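Local coordinates for protein gamma-glutamylcyclotransferase (Homo sapiens, PDB 3CRY) that converts gamma-glutamyl dipeptides into 5-oxoproline and a released amino acid, and also induces cytochrome c release from mitochondria, at residues L154-Q157 with E158-A162. The protein carries 1 engineered substitution. Numbering follows the deposited sequence. Where two conformers were deposited one is given.
Sequences LEYQ and EKLKA
Tyr156 and Leu160 sit one turn apart on the amphipathic helix 154-161 and meet on its buried side, where ring atom CE2 of Tyr156 lies 3.7 Å from CD1 of Leu160. With CG of Tyr156 anti to its own N (chi1 -172°), the ring projects from the helix and leans towards the following turn, beside Leu160, and both Leu160 methyls approach CE2 obliquely. The same pair is joined through the backbone: Leu160 N donates to Tyr156 O over 3.0 Å. Three more i to i+4 bonds, from Glu158, Lys159 and Lys161 to Leu154, Glu155 and Gln157, complete the two turns. On the outer side Glu155, in one of its two conformers and so doubtfully, brings OE1 to 3.6 Å from CB of Glu158, a van der Waals contact of a carboxylate oxygen with a methylene carbon. The Glu158 carboxylate turns instead to Lys161, and a water that donates to its OE2 and to Leu154 O ties it to the first turn. Beyond this shell, Leu160 presses on Ile143, Cys144 and Ala147 of helix 137-149, while Tyr156 packs against Leu51 and meets the Trp80 ring; the side chain of Tyr156 lies about 6 Å from that of Tyr22, which probably binds substrate. Replacing Tyr156 with alanine would probably open a gap beside the Leu160 methyls and deprive Trp80 of its ring partner. Gln157 binds back to Leu152 O through NE2, just ahead of the helix. In the salt bridge, Lys161 NZ reaches Glu158 OE2 at 3.3 Å on the syn side, 18° out of the carboxylate plane.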
loop_
_atom_site.group_PDB
_atom_site.type_symbol
_atom_site.label_atom_id
_atom_site.label_comp_id
_atom_site.label_asym_id
_atom_site.label_seq_id
_atom_site.Cartn_x
_atom_site.Cartn_y
_atom_site.Cartn_z
ATOM N N LEU A 154 21.584 -15.393 -7.516
ATOM C CA LEU A 154 22.898 -14.862 -7.159
ATOM C C LEU A 154 23.098 -13.444 -7.677
ATOM O O LEU A 154 23.777 -12.640 -7.031
ATOM C CB LEU A 154 24.036 -15.808 -7.620
ATOM C CG LEU A 154 23.977 -17.248 -7.061
ATOM C CD1 LEU A 154 24.681 -18.215 -7.996
ATOM C CD2 LEU A 154 24.556 -17.383 -5.645
ATOM N N GLU A 155 22.509 -13.116 -8.828
ATOM C CA GLU A 155 22.655 -11.761 -9.338
ATOM C C GLU A 155 21.873 -10.741 -8.505
ATOM O O GLU A 155 22.305 -9.590 -8.361
ATOM C CB GLU A 155 22.328 -11.645 -10.824
ATOM C CG GLU A 155 22.684 -10.273 -11.406
ATOM C CD GLU A 155 23.922 -9.604 -10.765
ATOM O OE1 GLU A 155 23.770 -8.461 -10.261
ATOM O OE2 GLU A 155 25.042 -10.197 -10.774
ATOM N N TYR A 156 20.751 -11.166 -7.918
ATOM C CA TYR A 156 20.052 -10.277 -6.989
ATOM C C TYR A 156 20.865 -10.104 -5.707
ATOM O O TYR A 156 20.929 -9.008 -5.154
ATOM C CB TYR A 156 18.624 -10.755 -6.699
ATOM C CG TYR A 156 17.817 -9.746 -5.903
ATOM C CD1 TYR A 156 17.232 -8.630 -6.535
ATOM C CD2 TYR A 156 17.637 -9.898 -4.526
ATOM C CE1 TYR A 156 16.505 -7.705 -5.830
ATOM C CE2 TYR A 156 16.897 -8.966 -3.792
ATOM C CZ TYR A 156 16.323 -7.866 -4.460
ATOM O OH TYR A 156 15.604 -6.916 -3.776
ATOM N N GLN A 157 21.482 -11.187 -5.222
ATOM C CA GLN A 157 22.390 -11.085 -4.090
ATOM C C GLN A 157 23.528 -10.069 -4.326
ATOM O O GLN A 157 23.888 -9.332 -3.411
ATOM C CB GLN A 157 22.969 -12.456 -3.747
ATOM C CG GLN A 157 21.925 -13.433 -3.212
ATOM C CD GLN A 157 22.568 -14.682 -2.635
ATOM O OE1 GLN A 157 23.513 -14.612 -1.817
ATOM N NE2 GLN A 157 22.075 -15.838 -3.066
ATOM N N GLU A 158 24.065 -10.023 -5.553
ATOM C CA GLU A 158 25.077 -9.020 -5.899
ATOM C C GLU A 158 24.548 -7.583 -5.807
ATOM O O GLU A 158 25.242 -6.688 -5.323
ATOM C CB GLU A 158 25.679 -9.319 -7.289
ATOM C CG GLU A 158 26.590 -10.552 -7.286
ATOM C CD GLU A 158 27.725 -10.449 -6.278
ATOM O OE1 GLU A 158 28.496 -9.457 -6.336
ATOM O OE2 GLU A 158 27.829 -11.349 -5.412
ATOM N N LYS A 159 23.307 -7.368 -6.251
ATOM C CA LYS A 159 22.648 -6.084 -6.095
ATOM C C LYS A 159 22.528 -5.682 -4.605
ATOM O O LYS A 159 22.816 -4.543 -4.234
ATOM C CB LYS A 159 21.260 -6.103 -6.741
ATOM C CG LYS A 159 21.252 -6.094 -8.251
ATOM C CD LYS A 159 19.821 -5.836 -8.781
ATOM C CE LYS A 159 19.221 -4.463 -8.354
ATOM N NZ LYS A 159 17.989 -4.110 -9.161
ATOM N N LEU A 160 22.095 -6.613 -3.751
ATOM C CA LEU A 160 22.029 -6.315 -2.312
ATOM C C LEU A 160 23.401 -5.982 -1.716
ATOM O O LEU A 160 23.539 -5.055 -0.906
ATOM C CB LEU A 160 21.431 -7.489 -1.520
ATOM C CG LEU A 160 19.969 -7.783 -1.886
ATOM C CD1 LEU A 160 19.573 -9.120 -1.224
ATOM C CD2 LEU A 160 19.035 -6.612 -1.509
ATOM N N LYS A 161 24.409 -6.742 -2.124
ATOM C CA LYS A 161 25.771 -6.507 -1.638
ATOM C C LYS A 161 26.332 -5.157 -2.118
ATOM O O LYS A 161 27.231 -4.607 -1.482
ATOM C CB LYS A 161 26.691 -7.661 -2.054
ATOM C CG LYS A 161 26.350 -8.978 -1.354
ATOM C CD LYS A 161 26.988 -10.160 -2.043
ATOM C CE LYS A 161 28.477 -10.251 -1.729
ATOM N NZ LYS A 161 29.097 -11.462 -2.389
ATOM N N ALA A 162 25.789 -4.641 -3.218
ATOM C CA ALA A 162 26.219 -3.366 -3.790
ATOM C C ALA A 162 25.621 -2.166 -3.049
ATOM O O ALA A 162 26.010 -1.030 -3.292
ATOM C CB ALA A 162 25.874 -3.310 -5.271
HETATM O O HOH W 1 25.999 -13.944 -5.455
#